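Local coordinates for venom allergen-like (VAL) 4 protein (Schistosoma mansoni, PDB 4P27), which binds lipid as a member of the SCP/TAPS (CAP) family, although it lacks the prototypical CAP motifs, at residues K20-N24 with C25-G29; D59-P63 with N64-I68. All coordinates share one frame; numbering follows the deposited sequence.

In the fold
Interaction 1 comes first along the chain, where helix 6-22 gives way to the loop that leads to strand 40-41. Interaction 2 follows it, in the loop between helix 43-54 and strand 75-81. Their centres lie about 32 Å apart, on opposite sides of the chain's centre, and their nearest atoms are about 22 Å apart. Both fall within the CAP domain sequence, yet they are separate turns at distant flanks of the fold and do not act on each other directly. Interaction 1 is tied to the C-terminal end of the chain through the Cys25-Cys158 disulfide, whereas interaction 2 touches both helix 43-54 and strand 75-81, the latter being an edge strand of the mixed sheet.

Interaction 1: residues K20-N24 with C25-G29; sequences KDVKN and CRIPG
Arg26 lays its guanidinium over the side-chain amide of Asn24, the two planes stacked within 6° of each other and Arg26 NH2 3.5 Å from Asn24 CG. The amide is held in place by its own bond, Asn24 ND2 to Lys20 O (2.7 Å). At the guanidinium edge, Arg26 NH1 meets Asp21 OD1 in a salt bridge; the modelled 2.5 Å is very short, so its exact length is doubtful, and the carboxylate stands almost perpendicular to the guanidinium. A bend at chi3 (-121°) brings the arginine's end back over the turn.

The backbone itself leaves helix 6-22 through a type I turn from Val22 to Cys25. The ending is Schellman-like: Arg26 N bonds to Asp21 O (2.9 Å) as the 6→1 link, with Cys25 in the left-handed conformation at C', while Cys25 N is 3.7 Å from Val22 O, long for the 5→2 bond. Ile27 CG1 presses tightly on Val22 CB (3.5 Å), and Tyr112 of helix 110-115 touches both side chains. Cys25 continues into the disulfide with Cys158. Since Lys17 pairs with Asp21 OD2, the carboxylate faces two cations, which would probably favour its ionised form.

Interaction 2: residues D59-P63 with N64-I68; sequences DSNDP and NDFII
Asn64 lies in a short 3-10 turn, set in the loop between helix 43-54 and strand 75-81, and meets Asp62 just ahead of that turn. Asn64 N gives a weak bond to Asp62 OD1 (3.1 Å). The Asp62 carboxylate is brought there by a chi1 of -150°, which swings CG away from its own backbone N and alongside the Asn64 side chain, the two flat groups nearly perpendicular.

Asp65 comes next. Asp65 N bonds to Asp62 O (3.1 Å). The Asp65 carboxylate turns back toward 59-63, where Asp65 OD2 comes within 4.0 Å of Asp62 OD2; the salt bridge from Arg55 to Asp65 OD1 probably offsets that pairing of like charges. Ser60, poorly ordered, lies near the same carboxylate.

Phe66 repeats the 3-10 pattern, with Phe66 N bonded to Pro63 O (3.1 Å). The ring sets an edge toward the backbone, with Asp62 O in the ring plane 3.7 Å from Phe66 CD1, while Ile74 and Gln76 touch the Phe66 side chain, joining the turn to the start of strand 75-81.

Ile67 closes the contact through its CG1 branch, which lies against the carbonyl that already accepts from Phe66 N: Ile67 CG1 is 3.5 Å from Pro63 O.

Interaction 1: residues K20-N24 with C25-G29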
loop_
_atom_site.group_PDB
_atom_site.type_symbol
_atom_site.label_atom_id
_atom_site.label_comp_id
_atom_site.label_asym_id
_atom_site.label_seq_id
_atom_site.Cartn_x
_atom_site.Cartn_y
_atom_site.Cartn_z
ATOM N N LYS A 20 1.619 4.282 11.393
ATOM C CA LYS A 20 1.713 4.901 12.723
ATOM C C LYS A 20 0.447 5.674 13.061
ATOM O O LYS A 20 0.000 5.537 14.129
ATOM C CB LYS A 20 2.919 5.870 12.826
ATOM C CG LYS A 20 3.150 6.296 14.281
ATOM C CD LYS A 20 4.554 6.833 14.522
ATOM C CE LYS A 20 4.582 7.654 15.802
ATOM N NZ LYS A 20 5.975 8.041 16.125
ATOM N N ASP A 21 -0.060 6.522 12.156
ATOM C CA ASP A 21 -1.287 7.216 12.330
ATOM C C ASP A 21 -2.497 6.323 12.658
ATOM O O ASP A 21 -3.278 6.679 13.561
ATOM C CB ASP A 21 -1.633 7.917 11.076
ATOM C CG ASP A 21 -0.827 9.185 10.886
ATOM O OD1 ASP A 21 -0.090 9.523 11.792
ATOM O OD2 ASP A 21 -0.956 9.815 9.839
ATOM N N VAL A 22 -2.704 5.225 11.887
ATOM C CA VAL A 22 -3.878 4.356 12.143
ATOM C C VAL A 22 -3.768 3.704 13.539
ATOM O O VAL A 22 -4.803 3.561 14.206
ATOM C CB VAL A 22 -4.160 3.328 10.985
ATOM C CG1 VAL A 22 -3.224 2.138 11.011
ATOM C CG2 VAL A 22 -5.616 2.862 11.017
ATOM N N LYS A 23 -2.560 3.340 14.005
ATOM C CA LYS A 23 -2.403 2.909 15.424
ATOM C C LYS A 23 -2.703 3.944 16.524
ATOM O O LYS A 23 -2.734 3.574 17.688
ATOM C CB LYS A 23 -1.043 2.404 15.708
ATOM C CG LYS A 23 -0.786 1.176 14.937
ATOM C CD LYS A 23 0.382 0.435 15.512
ATOM C CE LYS A 23 1.618 1.198 15.189
ATOM N NZ LYS A 23 2.773 0.268 15.125
ATOM N N ASN A 24 -2.889 5.204 16.154
ATOM C CA ASN A 24 -2.950 6.299 17.112
ATOM C C ASN A 24 -4.112 7.204 16.803
ATOM O O ASN A 24 -4.007 8.378 17.070
ATOM C CB ASN A 24 -1.674 7.132 16.977
ATOM C CG ASN A 24 -0.523 6.445 17.609
ATOM O OD1 ASN A 24 -0.533 6.329 18.822
ATOM N ND2 ASN A 24 0.386 5.825 16.811
ATOM N N CYS A 25 -5.177 6.679 16.165
ATOM C CA CYS A 25 -6.440 7.401 15.982
ATOM C C CYS A 25 -6.336 8.564 15.045
ATOM O O CYS A 25 -7.134 9.485 15.120
ATOM C CB CYS A 25 -7.026 7.906 17.311
ATOM S SG CYS A 25 -7.538 6.607 18.425
ATOM N N ARG A 26 -5.369 8.529 14.145
ATOM C CA ARG A 26 -5.085 9.692 13.368
ATOM C C ARG A 26 -5.573 9.457 11.964
ATOM O O ARG A 26 -5.396 10.317 11.122
ATOM C CB ARG A 26 -3.578 10.059 13.399
ATOM C CG ARG A 26 -3.078 10.736 14.706
ATOM C CD ARG A 26 -1.578 11.161 14.582
ATOM N NE ARG A 26 -0.684 10.541 15.603
ATOM C CZ ARG A 26 0.379 9.753 15.363
ATOM N NH1 ARG A 26 0.732 9.425 14.127
ATOM N NH2 ARG A 26 1.093 9.255 16.375
ATOM N N ILE A 27 -6.231 8.332 11.684
ATOM C CA ILE A 27 -7.003 8.259 10.391
ATOM C C ILE A 27 -8.452 8.512 10.684
ATOM O O ILE A 27 -9.045 7.685 11.397
ATOM C CB ILE A 27 -6.942 6.840 9.746
ATOM C CG1 ILE A 27 -5.495 6.308 9.790
ATOM C CG2 ILE A 27 -7.622 6.809 8.374
ATOM C CD1 ILE A 27 -4.576 6.930 8.791
ATOM N N PRO A 28 -9.035 9.605 10.148
ATOM C CA PRO A 28 -10.398 10.018 10.543
ATOM C C PRO A 28 -11.427 8.902 10.307
ATOM O O PRO A 28 -11.472 8.292 9.222
ATOM C CB PRO A 28 -10.695 11.210 9.579
ATOM C CG PRO A 28 -9.320 11.877 9.469
ATOM C CD PRO A 28 -8.368 10.661 9.338
ATOM N N GLY A 29 -12.251 8.672 11.323
ATOM C CA GLY A 29 -13.434 7.796 11.204
ATOM C C GLY A 29 -12.997 6.331 11.162
ATOM O O GLY A 29 -13.783 5.473 10.859
HETATM O O HOH W 1 -6.980 5.794 13.361
#

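Interaction 2: residues D59-P63 with N64-I68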
loop_
_atom_site.group_PDB
_atom_site.type_symbol
_atom_site.label_atom_id
_atom_site.label_comp_id
_atom_site.label_asym_id
_atom_site.label_seq_id
_atom_site.Cartn_x
_atom_site.Cartn_y
_atom_site.Cartn_z
ATOM N N ASP A 59 -3.027 -1.223 -16.283
ATOM C CA ASP A 59 -3.508 -2.621 -16.456
ATOM C C ASP A 59 -2.444 -3.484 -17.145
ATOM O O ASP A 59 -1.964 -3.169 -18.224
ATOM C CB ASP A 59 -4.826 -2.610 -17.283
ATOM C CG ASP A 59 -4.655 -1.916 -18.679
ATOM O OD1 ASP A 59 -4.295 -2.625 -19.646
ATOM O OD2 ASP A 59 -4.840 -0.669 -18.811
ATOM N N SER A 60 -2.024 -4.573 -16.554
ATOM C CA SER A 60 -1.040 -5.349 -17.289
ATOM C C SER A 60 -1.107 -6.803 -16.903
ATOM O O SER A 60 -1.501 -7.638 -17.723
ATOM C CB SER A 60 0.376 -4.786 -17.109
ATOM O OG SER A 60 0.892 -5.019 -15.804
ATOM N N ASN A 61 -0.687 -7.095 -15.668
ATOM C CA ASN A 61 -1.484 -7.830 -14.678
ATOM C C ASN A 61 -2.157 -9.072 -15.213
ATOM O O ASN A 61 -3.278 -9.386 -14.813
ATOM C CB ASN A 61 -2.463 -6.901 -13.968
ATOM C CG ASN A 61 -1.743 -5.750 -13.330
ATOM O OD1 ASN A 61 -0.897 -5.969 -12.427
ATOM N ND2 ASN A 61 -1.978 -4.527 -13.855
ATOM N N ASP A 62 -1.481 -9.771 -16.130
ATOM C CA ASP A 62 -0.157 -10.403 -15.891
ATOM C C ASP A 62 0.117 -10.913 -14.452
ATOM O O ASP A 62 0.810 -10.237 -13.653
ATOM C CB ASP A 62 1.021 -9.538 -16.441
ATOM C CG ASP A 62 2.188 -10.378 -16.866
ATOM O OD1 ASP A 62 2.169 -11.587 -16.568
ATOM O OD2 ASP A 62 3.151 -9.851 -17.441
ATOM N N PRO A 63 -0.403 -12.124 -14.125
ATOM C CA PRO A 63 0.184 -12.893 -13.013
ATOM C C PRO A 63 1.724 -13.211 -12.893
ATOM O O PRO A 63 2.141 -13.422 -11.770
ATOM C CB PRO A 63 -0.741 -14.118 -12.932
ATOM C CG PRO A 63 -2.080 -13.482 -13.207
ATOM C CD PRO A 63 -1.772 -12.616 -14.414
ATOM N N ASN A 64 2.557 -13.179 -13.946
ATOM C CA ASN A 64 4.047 -13.054 -13.797
ATOM C C ASN A 64 4.485 -11.873 -12.832
ATOM O O ASN A 64 5.519 -11.913 -12.190
ATOM C CB ASN A 64 4.737 -12.899 -15.205
ATOM C CG ASN A 64 6.269 -13.266 -15.213
ATOM O OD1 ASN A 64 6.840 -13.767 -16.230
ATOM N ND2 ASN A 64 6.935 -13.028 -14.088
ATOM N N ASP A 65 3.710 -10.797 -12.755
ATOM C CA ASP A 65 4.158 -9.668 -11.926
ATOM C C ASP A 65 4.001 -9.945 -10.448
ATOM O O ASP A 65 4.536 -9.204 -9.626
ATOM C CB ASP A 65 3.346 -8.455 -12.333
ATOM C CG ASP A 65 3.861 -7.892 -13.671
ATOM O OD1 ASP A 65 5.070 -8.078 -13.974
ATOM O OD2 ASP A 65 3.074 -7.294 -14.369
ATOM N N PHE A 66 3.232 -10.995 -10.138
ATOM C CA PHE A 66 3.012 -11.469 -8.757
ATOM C C PHE A 66 3.868 -12.652 -8.308
ATOM O O PHE A 66 3.732 -13.157 -7.162
ATOM C CB PHE A 66 1.516 -11.778 -8.554
ATOM C CG PHE A 66 0.650 -10.577 -8.695
ATOM C CD1 PHE A 66 0.241 -10.144 -9.971
ATOM C CD2 PHE A 66 0.269 -9.832 -7.557
ATOM C CE1 PHE A 66 -0.551 -8.994 -10.110
ATOM C CE2 PHE A 66 -0.553 -8.707 -7.692
ATOM C CZ PHE A 66 -0.945 -8.278 -8.974
ATOM N N ILE A 67 4.808 -13.060 -9.145
ATOM C CA ILE A 67 5.676 -14.165 -8.737
ATOM C C ILE A 67 7.028 -13.572 -8.433
ATOM O O ILE A 67 7.675 -13.115 -9.347
ATOM C CB ILE A 67 5.779 -15.260 -9.855
ATOM C CG1 ILE A 67 4.342 -15.715 -10.215
ATOM C CG2 ILE A 67 6.664 -16.389 -9.298
ATOM C CD1 ILE A 67 4.124 -16.578 -11.500
ATOM N N ILE A 68 7.437 -13.508 -7.166
ATOM C CA ILE A 68 8.617 -12.757 -6.818
ATOM C C ILE A 68 9.327 -13.627 -5.794
ATOM O O ILE A 68 8.724 -13.983 -4.722
ATOM C CB ILE A 68 8.277 -11.302 -6.219
ATOM C CG1 ILE A 68 7.430 -10.472 -7.237
ATOM C CG2 ILE A 68 9.588 -10.529 -5.901
ATOM C CD1 ILE A 68 6.935 -9.117 -6.689
#